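Local coordinates for protein fluoroacetyl-CoA thioesterase (Streptomyces cattleya, PDB 3KUV) that hydrolyses fluoroacetyl-CoA to fluoroacetate and CoA before it can react with citrate synthase, and so confers fluoroacetate resistance, at residues B[49-52]-B[53-57]; B[39-42]-B[43-46]; B[121-125]-B[126-130]; B[106-110]-B[111-115]; B[20-23]-B[24-27]. The protein carries 1 engineered substitution. All coordinates share one frame; numbering follows the deposited sequence.

Interaction 1 (B[49-52]-B[53-57]); sequences MEWA and CVRAM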
loop_
_atom_site.group_PDB
_atom_site.type_symbol
_atom_site.label_atom_id
_atom_site.label_comp_id
_atom_site.label_asym_id
_atom_site.label_seq_id
_atom_site.Cartn_x
_atom_site.Cartn_y
_atom_site.Cartn_z
ATOM N N MET B 49 2.354 -4.294 -6.577
ATOM C CA MET B 49 1.246 -4.443 -7.580
ATOM C C MET B 49 1.227 -3.244 -8.538
ATOM O O MET B 49 1.074 -3.391 -9.754
ATOM C CB MET B 49 -0.094 -4.487 -6.799
ATOM C CG MET B 49 -0.156 -5.855 -6.140
ATOM S SD MET B 49 -1.629 -5.967 -5.081
ATOM C CE MET B 49 -1.818 -7.817 -4.927
ATOM N N GLU B 50 1.437 -2.035 -8.032
ATOM C CA GLU B 50 1.552 -0.876 -8.910
ATOM C C GLU B 50 2.687 -1.094 -9.897
ATOM O O GLU B 50 2.543 -0.810 -11.082
ATOM C CB GLU B 50 1.820 0.446 -8.144
ATOM C CG GLU B 50 0.633 0.840 -7.266
ATOM C CD GLU B 50 0.762 2.331 -6.908
ATOM O OE1 GLU B 50 0.664 3.242 -7.779
ATOM O OE2 GLU B 50 0.982 2.671 -5.689
ATOM N N TRP B 51 3.851 -1.484 -9.390
ATOM C CA TRP B 51 5.024 -1.673 -10.242
ATOM C C TRP B 51 4.729 -2.664 -11.371
ATOM O O TRP B 51 5.129 -2.398 -12.532
ATOM C CB TRP B 51 6.162 -2.150 -9.318
ATOM C CG TRP B 51 7.584 -2.191 -9.941
ATOM C CD1 TRP B 51 7.956 -1.907 -11.264
ATOM C CD2 TRP B 51 8.739 -2.705 -9.276
ATOM N NE1 TRP B 51 9.353 -2.156 -11.404
ATOM C CE2 TRP B 51 9.826 -2.686 -10.221
ATOM C CE3 TRP B 51 8.957 -3.234 -7.976
ATOM C CZ2 TRP B 51 11.104 -3.156 -9.873
ATOM C CZ3 TRP B 51 10.245 -3.718 -7.630
ATOM C CH2 TRP B 51 11.308 -3.645 -8.617
ATOM N N ALA B 52 4.139 -3.797 -11.063
ATOM C CA ALA B 52 3.743 -4.744 -12.099
ATOM C C ALA B 52 2.908 -4.052 -13.166
ATOM O O ALA B 52 3.177 -4.279 -14.347
ATOM C CB ALA B 52 2.971 -5.911 -11.497
ATOM N N CYS B 53 1.845 -3.324 -12.770
ATOM C CA CYS B 53 0.973 -2.681 -13.765
ATOM C C CYS B 53 1.719 -1.594 -14.552
ATOM O O CYS B 53 1.494 -1.485 -15.782
ATOM C CB CYS B 53 -0.305 -2.156 -13.106
ATOM S SG CYS B 53 -1.285 -3.401 -12.320
ATOM N N VAL B 54 2.621 -0.830 -13.891
ATOM C CA VAL B 54 3.448 0.120 -14.632
ATOM C C VAL B 54 4.289 -0.528 -15.734
ATOM O O VAL B 54 4.397 -0.033 -16.871
ATOM C CB VAL B 54 4.341 0.957 -13.608
ATOM C CG1 VAL B 54 5.472 1.696 -14.273
ATOM C CG2 VAL B 54 3.439 1.893 -12.704
ATOM N N ARG B 55 4.911 -1.668 -15.411
ATOM C CA ARG B 55 5.726 -2.385 -16.463
ATOM C C ARG B 55 4.822 -2.853 -17.615
ATOM O O ARG B 55 5.244 -2.698 -18.793
ATOM C CB ARG B 55 6.464 -3.594 -15.800
ATOM C CG ARG B 55 7.608 -3.125 -14.875
ATOM C CD ARG B 55 8.333 -4.391 -14.345
ATOM N NE ARG B 55 8.903 -5.199 -15.439
ATOM C CZ ARG B 55 9.289 -6.493 -15.330
ATOM N NH1 ARG B 55 9.105 -7.253 -14.203
ATOM N NH2 ARG B 55 9.913 -7.106 -16.340
ATOM N N ALA B 56 3.625 -3.350 -17.285
ATOM C CA ALA B 56 2.691 -3.899 -18.308
ATOM C C ALA B 56 2.280 -2.733 -19.262
ATOM O O ALA B 56 2.152 -2.950 -20.480
ATOM C CB ALA B 56 1.577 -4.472 -17.673
ATOM N N MET B 57 2.051 -1.553 -18.712
ATOM C CA MET B 57 1.570 -0.383 -19.484
ATOM C C MET B 57 2.584 0.326 -20.271
ATOM O O MET B 57 2.254 1.193 -21.166
ATOM C CB MET B 57 1.227 0.675 -18.402
ATOM C CG MET B 57 -0.080 0.534 -18.028
ATOM S SD MET B 57 -0.347 1.830 -16.639
ATOM C CE MET B 57 -0.580 3.305 -17.590
#
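Cys53 meets Met49 one helical turn back: its amide N donates to Met49 O at 3.1 Å in a nearly straight i to i+4 bond, with the donor tilted moderately from the carbonyl plane. The thiol turns back over the same turn, because SG lies beside the backbone N (chi1 -60°), and this brings Cys53 SG to 3.5 Å from Met49 O. Val54 follows with the shortest bond of the series, Val54 N to Glu50 O at 2.8 Å, the donor nearly in line with C=O. Its CG2 branch leans over that carbonyl, Val54 CG2 being 3.3 Å from Glu50 O, so a methyl covers the oxygen that the amide already grips. These successive bonds belong to helix 42-57, the long helix that the antiparallel sheet of the hot dog fold wraps around. Glu50, a curated active-site residue, points its carboxylate off the helix, where OE1 forms a salt bridge with Arg120. Arg55 N then donates to Trp51 O at 3.0 Å, and the side chains of the pair meet obliquely. Arg55 CG sits 3.8 Å from Trp51 CD1, while Arg55 CD lies equally far from Trp51 NE1; aliphatic carbons therefore do the touching, and the guanidinium plane is turned 53° from the indole. The indole N-H is hydrogen-bonded to Glu32 of the second subunit, which probably helps to hold the ring. Ala56 N closes the series on Ala52 O with a less straight bond of 153°, and its methyl rests on Phe11 of strand 10-16.

Interaction 2 (B[39-42]-B[43-46]); sequences VFAS and GFMV. Engineered in segment 39-42: Ser42 (natural residue Thr). With ACT (acetate ion), chain H.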
loop_
_atom_site.group_PDB
_atom_site.type_symbol
_atom_site.label_atom_id
_atom_site.label_comp_id
_atom_site.label_asym_id
_atom_site.label_seq_id
_atom_site.Cartn_x
_atom_site.Cartn_y
_atom_site.Cartn_z
ATOM N N VAL B 39 7.816 -9.635 8.184
ATOM C CA VAL B 39 7.047 -10.129 7.013
ATOM C C VAL B 39 6.769 -8.925 6.094
ATOM O O VAL B 39 6.796 -7.767 6.528
ATOM C CB VAL B 39 5.675 -10.773 7.419
ATOM C CG1 VAL B 39 5.956 -12.050 8.270
ATOM C CG2 VAL B 39 4.772 -9.792 8.187
ATOM N N PHE B 40 6.617 -9.259 4.794
ATOM C CA PHE B 40 6.424 -8.250 3.777
ATOM C C PHE B 40 5.182 -7.366 4.123
ATOM O O PHE B 40 4.071 -7.876 4.386
ATOM C CB PHE B 40 6.237 -9.108 2.469
ATOM C CG PHE B 40 6.170 -8.325 1.198
ATOM C CD1 PHE B 40 5.144 -8.606 0.244
ATOM C CD2 PHE B 40 7.139 -7.378 0.903
ATOM C CE1 PHE B 40 5.138 -7.872 -1.025
ATOM C CE2 PHE B 40 7.203 -6.679 -0.361
ATOM C CZ PHE B 40 6.157 -6.939 -1.307
ATOM N N ALA B 41 5.384 -6.045 4.088
ATOM C CA ALA B 41 4.287 -5.142 4.510
ATOM C C ALA B 41 3.227 -4.957 3.459
ATOM O O ALA B 41 3.579 -4.879 2.255
ATOM C CB ALA B 41 4.820 -3.723 4.902
ATOM N N SER B 42 1.978 -4.743 3.914
ATOM C CA SER B 42 0.902 -4.461 2.997
ATOM C C SER B 42 1.219 -3.245 2.072
ATOM O O SER B 42 0.913 -3.302 0.898
ATOM C CB SER B 42 -0.379 -4.179 3.742
ATOM O OG SER B 42 -0.882 -5.348 4.339
ATOM N N GLY B 43 1.827 -2.192 2.621
ATOM C CA GLY B 43 2.066 -1.028 1.775
ATOM C C GLY B 43 3.110 -1.372 0.710
ATOM O O GLY B 43 3.083 -0.811 -0.391
ATOM N N PHE B 44 4.106 -2.240 1.048
ATOM C CA PHE B 44 5.039 -2.692 0.026
ATOM C C PHE B 44 4.345 -3.584 -1.013
ATOM O O PHE B 44 4.713 -3.541 -2.205
ATOM C CB PHE B 44 6.256 -3.387 0.634
ATOM C CG PHE B 44 7.263 -2.450 1.307
ATOM C CD1 PHE B 44 7.844 -1.401 0.586
ATOM C CD2 PHE B 44 7.696 -2.715 2.619
ATOM C CE1 PHE B 44 8.834 -0.549 1.177
ATOM C CE2 PHE B 44 8.642 -1.919 3.238
ATOM C CZ PHE B 44 9.239 -0.850 2.527
ATOM N N MET B 45 3.413 -4.450 -0.577
ATOM C CA MET B 45 2.655 -5.206 -1.576
ATOM C C MET B 45 1.854 -4.312 -2.495
ATOM O O MET B 45 1.863 -4.550 -3.746
ATOM C CB MET B 45 1.732 -6.236 -0.910
ATOM C CG MET B 45 0.676 -6.874 -1.896
ATOM S SD MET B 45 1.692 -7.724 -3.151
ATOM C CE MET B 45 1.981 -9.214 -2.239
ATOM N N VAL B 46 1.234 -3.263 -1.973
ATOM C CA VAL B 46 0.520 -2.307 -2.828
ATOM C C VAL B 46 1.505 -1.735 -3.852
ATOM O O VAL B 46 1.208 -1.703 -5.084
ATOM C CB VAL B 46 -0.153 -1.257 -1.966
ATOM C CG1 VAL B 46 -0.687 -0.093 -2.859
ATOM C CG2 VAL B 46 -1.339 -1.842 -1.159
HETATM C C ACT H . 1.120 -6.391 7.277
HETATM O O ACT H . 0.339 -6.270 8.333
HETATM O OXT ACT H . 1.429 -5.346 6.633
HETATM C CH3 ACT H . 1.691 -7.686 6.846
#
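Phe40, just before helix 42-57, lays its ring against the first turn and touches both Phe44 and Met45. The ring reaches forward along the chain, since chi1 of -173° turns CG away from the backbone N, and Phe40 CE2 comes to 3.6 Å from Phe44 CB. Met45 approaches the same ring from its edge, the sulfur standing 77° off the ring normal in a Met-aromatic contact. This belongs to one of two modelled positions of Met45, and its CE, near the ring plane, is doubtfully placed. Ala41 occupies the N-cap, and its CB adds a methyl against Phe44 CD2 at 3.8 Å. The helix starts with Met45 N donating to Ala41 O, in the carbonyl plane, and Val46 N donating to Ser42 O.

The Ser42 side is looser and polar. Ser42, an engineered replacement of the natural active-site threonine, offers its backbone N to acetate OXT at 2.8 Å and 164°, at the N-terminal end of the helix. Ser42 OG, in one of two modelled positions, makes only a weak, unsettled approach to OXT. Gly69 N of the second subunit also binds this acetate, which probably came from the crystallisation liquor, so two subunits build the pocket. Leu26 of helix 23-26 packs on Ala41 and Phe44, and Tyr27 OH of the second subunit hydrogen-bonds Phe44 O.

Interaction 3 (B[121-125]-B[126-130]); sequences AVIHL and EKFNA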
loop_
_atom_site.group_PDB
_atom_site.type_symbol
_atom_site.label_atom_id
_atom_site.label_comp_id
_atom_site.label_asym_id
_atom_site.label_seq_id
_atom_site.Cartn_x
_atom_site.Cartn_y
_atom_site.Cartn_z
ATOM N N ALA B 121 -4.271 6.047 -13.719
ATOM C CA ALA B 121 -4.541 7.125 -14.633
ATOM C C ALA B 121 -3.232 7.570 -15.328
ATOM O O ALA B 121 -2.234 7.832 -14.630
ATOM C CB ALA B 121 -5.137 8.342 -13.915
ATOM N N VAL B 122 -3.265 7.652 -16.652
ATOM C CA VAL B 122 -2.128 8.202 -17.424
ATOM C C VAL B 122 -2.000 9.720 -17.189
ATOM O O VAL B 122 -2.975 10.425 -17.062
ATOM C CB VAL B 122 -2.378 7.958 -18.907
ATOM C CG1 VAL B 122 -1.133 8.525 -19.695
ATOM C CG2 VAL B 122 -2.456 6.426 -19.186
ATOM N N ILE B 123 -0.755 10.125 -17.006
ATOM C CA ILE B 123 -0.428 11.554 -16.690
ATOM C C ILE B 123 0.670 12.018 -17.633
ATOM O O ILE B 123 1.498 11.221 -18.096
ATOM C CB ILE B 123 -0.051 11.833 -15.230
ATOM C CG1 ILE B 123 1.143 10.985 -14.788
ATOM C CG2 ILE B 123 -1.283 11.696 -14.276
ATOM C CD1 ILE B 123 1.773 11.527 -13.509
ATOM N N HIS B 124 0.662 13.341 -17.902
ATOM C CA HIS B 124 1.814 13.954 -18.588
ATOM C C HIS B 124 2.804 14.306 -17.467
ATOM O O HIS B 124 2.451 15.126 -16.581
ATOM C CB HIS B 124 1.335 15.208 -19.296
ATOM C CG HIS B 124 2.439 15.869 -20.081
ATOM N ND1 HIS B 124 3.263 16.836 -19.546
ATOM C CD2 HIS B 124 2.935 15.593 -21.320
ATOM C CE1 HIS B 124 4.146 17.212 -20.464
ATOM N NE2 HIS B 124 3.979 16.463 -21.542
ATOM N N LEU B 125 3.959 13.624 -17.381
ATOM C CA LEU B 125 4.868 13.791 -16.229
ATOM C C LEU B 125 5.264 15.256 -15.920
ATOM O O LEU B 125 5.196 15.678 -14.747
ATOM C CB LEU B 125 6.184 12.910 -16.356
ATOM C CG LEU B 125 5.784 11.428 -16.260
ATOM C CD1 LEU B 125 7.003 10.592 -16.702
ATOM C CD2 LEU B 125 5.327 11.010 -14.877
ATOM N N GLU B 126 5.698 15.982 -16.960
ATOM C CA GLU B 126 6.141 17.367 -16.695
ATOM C C GLU B 126 5.040 18.272 -16.220
ATOM O O GLU B 126 5.233 19.060 -15.279
ATOM C CB GLU B 126 6.772 17.964 -17.983
ATOM C CG GLU B 126 8.209 17.506 -18.311
ATOM C CD GLU B 126 8.736 18.021 -19.708
ATOM O OE1 GLU B 126 9.819 17.484 -20.156
ATOM O OE2 GLU B 126 8.080 18.946 -20.333
ATOM N N LYS B 127 3.850 18.161 -16.814
ATOM C CA LYS B 127 2.725 18.968 -16.414
ATOM C C LYS B 127 2.350 18.654 -14.980
ATOM O O LYS B 127 2.133 19.548 -14.132
ATOM C CB LYS B 127 1.520 18.697 -17.344
ATOM C CG LYS B 127 0.331 19.568 -17.017
ATOM C CD LYS B 127 -0.819 19.497 -18.059
ATOM C CE LYS B 127 -1.537 18.233 -18.115
ATOM N NZ LYS B 127 -2.432 18.284 -19.327
ATOM N N PHE B 128 2.290 17.337 -14.673
ATOM C CA PHE B 128 1.927 16.940 -13.331
ATOM C C PHE B 128 2.973 17.390 -12.303
ATOM O O PHE B 128 2.618 17.919 -11.258
ATOM C CB PHE B 128 1.723 15.370 -13.307
ATOM C CG PHE B 128 1.478 14.814 -11.896
ATOM C CD1 PHE B 128 0.235 14.933 -11.265
ATOM C CD2 PHE B 128 2.533 14.258 -11.232
ATOM C CE1 PHE B 128 0.062 14.455 -10.028
ATOM C CE2 PHE B 128 2.325 13.713 -9.903
ATOM C CZ PHE B 128 1.098 13.818 -9.379
ATOM N N ASN B 129 4.253 17.155 -12.620
ATOM C CA ASN B 129 5.301 17.634 -11.724
ATOM C C ASN B 129 5.200 19.165 -11.440
ATOM O O ASN B 129 5.351 19.591 -10.263
ATOM C CB ASN B 129 6.607 17.348 -12.417
ATOM C CG ASN B 129 6.906 15.934 -12.372
ATOM O OD1 ASN B 129 6.540 15.319 -11.379
ATOM N ND2 ASN B 129 7.580 15.384 -13.377
ATOM N N ALA B 130 4.930 19.930 -12.496
ATOM C CA ALA B 130 4.849 21.398 -12.272
ATOM C C ALA B 130 3.672 21.758 -11.399
ATOM O O ALA B 130 3.765 22.671 -10.564
ATOM C CB ALA B 130 4.760 22.093 -13.579
#
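His124 caps helix 125-135, its ND1 accepting from Lys127 N at 3.1 Å and 156°, an N-cap bond made by an imidazole. The ring reaches the amide because chi1 is close to trans, which sets CG opposite the residue's own N, and the donor meets it at the edge, almost in the ring plane. Accepting this N-H implies that ND1 is probably unprotonated. Two neighbouring CB atoms approach obliquely from opposite sides of the ring plane, Lys127 CB lying 3.4 Å from His124 ND1 and Glu126 CB 3.7 Å from His124 CE1. The Glu126 carboxylate itself is turned almost perpendicular to the imidazole.

Separately, Ile123 and Phe128 cross obliquely. Ile123 CG1 takes the position between the backbone N and the carbonyl carbon (chi1 57°), from which the extended branch carries CD1 to 3.6 Å from Phe128 CD2. The aromatic ring extends away from the backbone of 121-125, so one methyl makes the contact near CG and CD2.

Two backbone bonds fasten the turn: Phe128 N to His124 O at 2.9 Å and Asn129 N to Leu125 O at 2.8 Å. The short segments stand nearly at right angles, 82° between strand 121-124 and helix 126-130. Strand 112-124 thus ends directly in helix 125-135, with Leu68 of strand 65-75 packing on both Ile123 and Phe128, while Phe36 and Ala79 of the second subunit pack against Ile123 and Phe128, respectively.

Interaction 4 (B[106-110]-B[111-115]); sequences AHDGV and DEIGS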
loop_
_atom_site.group_PDB
_atom_site.type_symbol
_atom_site.label_atom_id
_atom_site.label_comp_id
_atom_site.label_asym_id
_atom_site.label_seq_id
_atom_site.Cartn_x
_atom_site.Cartn_y
_atom_site.Cartn_z
ATOM N N ALA B 106 -1.407 -12.128 -6.153
ATOM C CA ALA B 106 0.021 -12.354 -5.794
ATOM C C ALA B 106 0.146 -13.668 -5.006
ATOM O O ALA B 106 -0.808 -14.110 -4.322
ATOM C CB ALA B 106 0.611 -11.174 -5.011
ATOM N N HIS B 107 1.235 -14.395 -5.246
ATOM C CA HIS B 107 1.522 -15.625 -4.537
ATOM C C HIS B 107 3.001 -15.593 -4.245
ATOM O O HIS B 107 3.797 -14.934 -4.954
ATOM C CB HIS B 107 1.022 -16.703 -5.465
ATOM C CG HIS B 107 2.024 -17.304 -6.328
ATOM N ND1 HIS B 107 1.889 -17.333 -7.692
ATOM C CD2 HIS B 107 3.229 -17.864 -6.051
ATOM C CE1 HIS B 107 2.965 -17.879 -8.226
ATOM N NE2 HIS B 107 3.817 -18.203 -7.254
ATOM N N ASP B 108 3.391 -16.259 -3.142
ATOM C CA ASP B 108 4.817 -16.240 -2.771
ATOM C C ASP B 108 5.549 -17.559 -3.033
ATOM O O ASP B 108 6.572 -17.816 -2.399
ATOM C CB ASP B 108 5.036 -15.762 -1.315
ATOM C CG ASP B 108 4.354 -16.672 -0.281
ATOM O OD1 ASP B 108 3.971 -17.799 -0.612
ATOM O OD2 ASP B 108 4.288 -16.172 0.888
ATOM N N GLY B 109 5.004 -18.405 -3.894
ATOM C CA GLY B 109 5.595 -19.727 -4.120
ATOM C C GLY B 109 5.058 -20.795 -3.140
ATOM O O GLY B 109 5.153 -22.014 -3.417
ATOM N N VAL B 110 4.523 -20.362 -1.999
ATOM C CA VAL B 110 3.983 -21.277 -0.977
ATOM C C VAL B 110 2.496 -21.091 -0.880
ATOM O O VAL B 110 1.704 -22.057 -1.083
ATOM C CB VAL B 110 4.651 -21.027 0.366
ATOM C CG1 VAL B 110 4.026 -21.986 1.399
ATOM C CG2 VAL B 110 6.183 -21.233 0.217
ATOM N N ASP B 111 2.068 -19.851 -0.682
ATOM C CA ASP B 111 0.672 -19.557 -0.529
ATOM C C ASP B 111 0.228 -18.456 -1.531
ATOM O O ASP B 111 1.019 -17.589 -1.894
ATOM C CB ASP B 111 0.391 -18.951 0.869
ATOM C CG ASP B 111 0.698 -19.910 2.024
ATOM O OD1 ASP B 111 0.194 -21.080 1.930
ATOM O OD2 ASP B 111 1.450 -19.519 2.959
ATOM N N GLU B 112 -1.049 -18.428 -1.854
ATOM C CA GLU B 112 -1.682 -17.227 -2.428
ATOM C C GLU B 112 -1.650 -16.144 -1.343
ATOM O O GLU B 112 -1.986 -16.456 -0.144
ATOM C CB GLU B 112 -3.068 -17.662 -2.902
ATOM C CG GLU B 112 -4.167 -16.689 -2.950
ATOM C CD GLU B 112 -4.328 -15.873 -4.261
ATOM O OE1 GLU B 112 -4.978 -16.348 -5.264
ATOM O OE2 GLU B 112 -3.888 -14.693 -4.252
ATOM N N ILE B 113 -1.232 -14.925 -1.609
ATOM C CA ILE B 113 -1.094 -13.941 -0.562
ATOM C C ILE B 113 -2.040 -12.771 -0.750
ATOM O O ILE B 113 -2.165 -11.969 0.171
ATOM C CB ILE B 113 0.329 -13.382 -0.373
ATOM C CG1 ILE B 113 0.777 -12.672 -1.673
ATOM C CG2 ILE B 113 1.313 -14.544 -0.090
ATOM C CD1 ILE B 113 2.129 -11.874 -1.438
ATOM N N GLY B 114 -2.757 -12.607 -1.884
ATOM C CA GLY B 114 -3.732 -11.425 -1.931
ATOM C C GLY B 114 -4.269 -11.375 -3.346
ATOM O O GLY B 114 -3.615 -11.846 -4.294
ATOM N N SER B 115 -5.412 -10.727 -3.488
ATOM C CA SER B 115 -6.002 -10.525 -4.828
ATOM C C SER B 115 -7.006 -9.419 -4.755
ATOM O O SER B 115 -7.504 -9.068 -3.671
ATOM C CB SER B 115 -6.687 -11.751 -5.493
ATOM O OG SER B 115 -7.776 -12.140 -4.778
#
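Ala106 pairs with both Ile113 and Gly114, the signature of a classic beta bulge in the hairpin of strands 99-107 and 112-124. Ala106 O takes Ile113 N at 2.9 Å in a nearly straight bond of 172°, with a weak second donor in Gly114 N; in return, Ala106 N donates to Gly114 O. The register shifts by one residue here, so His107 pairs with Glu112 in the next, non-hydrogen-bonded antiparallel pair, their side chains on the same face of the sheet. Side chains follow: Ile113 CG1 lies 3.7 Å from Ala106 CB, and its other branch turns to the Asp108 carboxylate, Ile113 CG2 being 3.5 Å from Asp108 OD2.

The turn itself is organised by Asp108. Its CG stands between the backbone N and the carbonyl carbon (chi1 61°), which folds OD1 inward over the loop. There Asp108 OD1 accepts from Asp111 N at 2.8 Å and from Val110 N at 3.0 Å, the latter closing an Asx turn. Asp111 N arrives almost in line with the C-O bond, at 178° at the hydrogen, whereas Val110 N comes on the anti side. Asp108 N answers by donating to Asp111 O at 3.0 Å, so these two aspartates are joined in both directions.

Farther out, Thr80 OG1 hydrogen-bonds Asp108 OD2, and Met45 of helix 42-57 packs on Ala106 and Ile113. Lys135 of the second subunit forms salt bridges with OD2 of Asp108 and OD2 of Asp111; this shared cation probably offsets the mutual repulsion of the two carboxylates and ties the turn to the dimer partner.

Interaction 5 (B[20-23]-B[24-27]); sequences HKTV and RHLY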
loop_
_atom_site.group_PDB
_atom_site.type_symbol
_atom_site.label_atom_id
_atom_site.label_comp_id
_atom_site.label_asym_id
_atom_site.label_seq_id
_atom_site.Cartn_x
_atom_site.Cartn_y
_atom_site.Cartn_z
ATOM N N HIS B 20 14.825 -5.709 3.749
ATOM C CA HIS B 20 14.371 -4.338 3.958
ATOM C C HIS B 20 12.956 -4.004 3.425
ATOM O O HIS B 20 12.590 -2.863 3.348
ATOM C CB HIS B 20 15.389 -3.307 3.391
ATOM C CG HIS B 20 15.683 -3.482 1.940
ATOM N ND1 HIS B 20 16.636 -4.383 1.481
ATOM C CD2 HIS B 20 15.157 -2.881 0.845
ATOM C CE1 HIS B 20 16.679 -4.314 0.157
ATOM N NE2 HIS B 20 15.787 -3.433 -0.258
ATOM N N LYS B 21 12.148 -5.066 3.168
ATOM C CA LYS B 21 10.742 -4.799 2.813
ATOM C C LYS B 21 9.769 -5.343 3.823
ATOM O O LYS B 21 8.607 -5.577 3.510
ATOM C CB LYS B 21 10.404 -5.379 1.419
ATOM C CG LYS B 21 11.293 -4.759 0.292
ATOM C CD LYS B 21 10.944 -3.309 0.021
ATOM C CE LYS B 21 11.776 -2.928 -1.182
ATOM N NZ LYS B 21 11.900 -1.454 -1.327
ATOM N N THR B 22 10.244 -5.535 5.053
ATOM C CA THR B 22 9.298 -5.920 6.124
ATOM C C THR B 22 8.624 -4.720 6.728
ATOM O O THR B 22 8.961 -3.596 6.431
ATOM C CB THR B 22 10.045 -6.748 7.213
ATOM O OG1 THR B 22 11.075 -5.921 7.798
ATOM C CG2 THR B 22 10.660 -8.028 6.602
ATOM N N VAL B 23 7.592 -5.016 7.553
ATOM C CA VAL B 23 6.786 -3.930 8.139
ATOM C C VAL B 23 7.603 -2.799 8.792
ATOM O O VAL B 23 7.314 -1.621 8.554
ATOM C CB VAL B 23 5.877 -4.576 9.167
ATOM C CG1 VAL B 23 5.134 -3.497 9.998
ATOM C CG2 VAL B 23 4.825 -5.471 8.422
ATOM N N ARG B 24 8.557 -3.204 9.643
ATOM C CA ARG B 24 9.377 -2.146 10.290
ATOM C C ARG B 24 10.104 -1.160 9.383
ATOM O O ARG B 24 10.336 0.019 9.759
ATOM C CB ARG B 24 10.314 -2.787 11.345
ATOM C CG ARG B 24 11.448 -3.660 10.726
ATOM C CD ARG B 24 12.346 -4.245 11.846
ATOM N NE ARG B 24 13.453 -4.890 11.146
ATOM C CZ ARG B 24 14.738 -4.833 11.458
ATOM N NH1 ARG B 24 15.150 -4.238 12.588
ATOM N NH2 ARG B 24 15.602 -5.485 10.674
ATOM N N HIS B 25 10.454 -1.638 8.180
ATOM C CA HIS B 25 11.089 -0.781 7.196
ATOM C C HIS B 25 10.166 0.152 6.446
ATOM O O HIS B 25 10.631 1.162 5.830
ATOM C CB HIS B 25 11.819 -1.693 6.186
ATOM C CG HIS B 25 12.989 -2.416 6.763
ATOM N ND1 HIS B 25 14.256 -1.865 6.790
ATOM C CD2 HIS B 25 13.075 -3.659 7.286
ATOM C CE1 HIS B 25 15.071 -2.741 7.366
ATOM N NE2 HIS B 25 14.391 -3.829 7.695
ATOM N N LEU B 26 8.851 -0.149 6.453
ATOM C CA LEU B 26 7.935 0.847 5.787
ATOM C C LEU B 26 7.859 2.185 6.539
ATOM O O LEU B 26 7.826 3.245 5.910
ATOM C CB LEU B 26 6.576 0.147 5.605
ATOM C CG LEU B 26 5.567 0.987 4.761
ATOM C CD1 LEU B 26 5.966 0.959 3.271
ATOM C CD2 LEU B 26 4.216 0.327 4.951
ATOM N N TYR B 27 7.774 2.095 7.863
ATOM C CA TYR B 27 7.834 3.307 8.739
ATOM C C TYR B 27 8.827 3.060 9.863
ATOM O O TYR B 27 8.436 2.707 10.947
ATOM C CB TYR B 27 6.425 3.662 9.266
ATOM C CG TYR B 27 5.643 4.467 8.289
ATOM C CD1 TYR B 27 5.683 5.848 8.258
ATOM C CD2 TYR B 27 4.835 3.811 7.337
ATOM C CE1 TYR B 27 4.950 6.624 7.354
ATOM C CE2 TYR B 27 4.058 4.560 6.427
ATOM C CZ TYR B 27 4.151 5.953 6.368
ATOM O OH TYR B 27 3.461 6.711 5.511
#
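Thr22 O and Val23 O accept the amides of a short, weakly bonded helical turn: Leu26 N donates to Val23 O at 3.0 Å but only 140°, from well above the carbonyl plane, and the bonds of His25 N and Leu26 N to Thr22 O are both weak. This turn forms helix 23-26, which follows strand 10-16 in the hot dog fold and helps to make the dimer interface. The imidazole of His25 lies over the backbone of His20 in a CH-pi contact, with His20 CA 3.5 Å from the ring centroid and just 5° off the normal, hence almost exactly above the centre. A chi1 of -68°, with CG beside the backbone N, swings the ring back over the preceding loop, and His25 CB comes to 3.2 Å from His20 O. The His20 imidazole itself leads elsewhere, its NE2 hydrogen-bonded to Glu29 of the second subunit.

Thr22 approaches the same His25 ring differently, in its plane and at its edge. Its hydroxyl also flanks the aliphatic part of Arg24, with Thr22 OG1 3.7 Å from Arg24 CG, the two side chains running alongside each other. Glu38 hydrogen-bonds this hydroxyl and makes a long, weak ion pair with Arg24, linking the turn to the loop before helix 42-57. Leu26 meets its counterpart Leu26 of the second subunit, and Lys21 NZ reaches Leu26 O of that subunit. At the ring edge the closest side-chain approach is Thr22 OG1 to His25 CD2, 3.1 Å.

How the interactions relate
Interaction 2 covers the loop entry and first turn of helix 42-57, and interaction 1 its later turns; their centres are 16 Å apart, and together they contain two curated active-site residues: Ser42, engineered here, and Glu50. Dimerisation brings Ser42 of one subunit against Glu50 of the other. Interaction 5 lies closest to interaction 2 (centres 8 Å apart), where Val39 O and Val23 N are probably hydrogen-bonded at 3.0 Å. The hairpin of interaction 4 packs on the helix through Met45 and through Met49 CE, 4.1 Å from Ala106 CB. Interaction 3, about 33 Å from interaction 4 between centres, shares strand 112-124 with it and touches interaction 1 through Met57 and Val122.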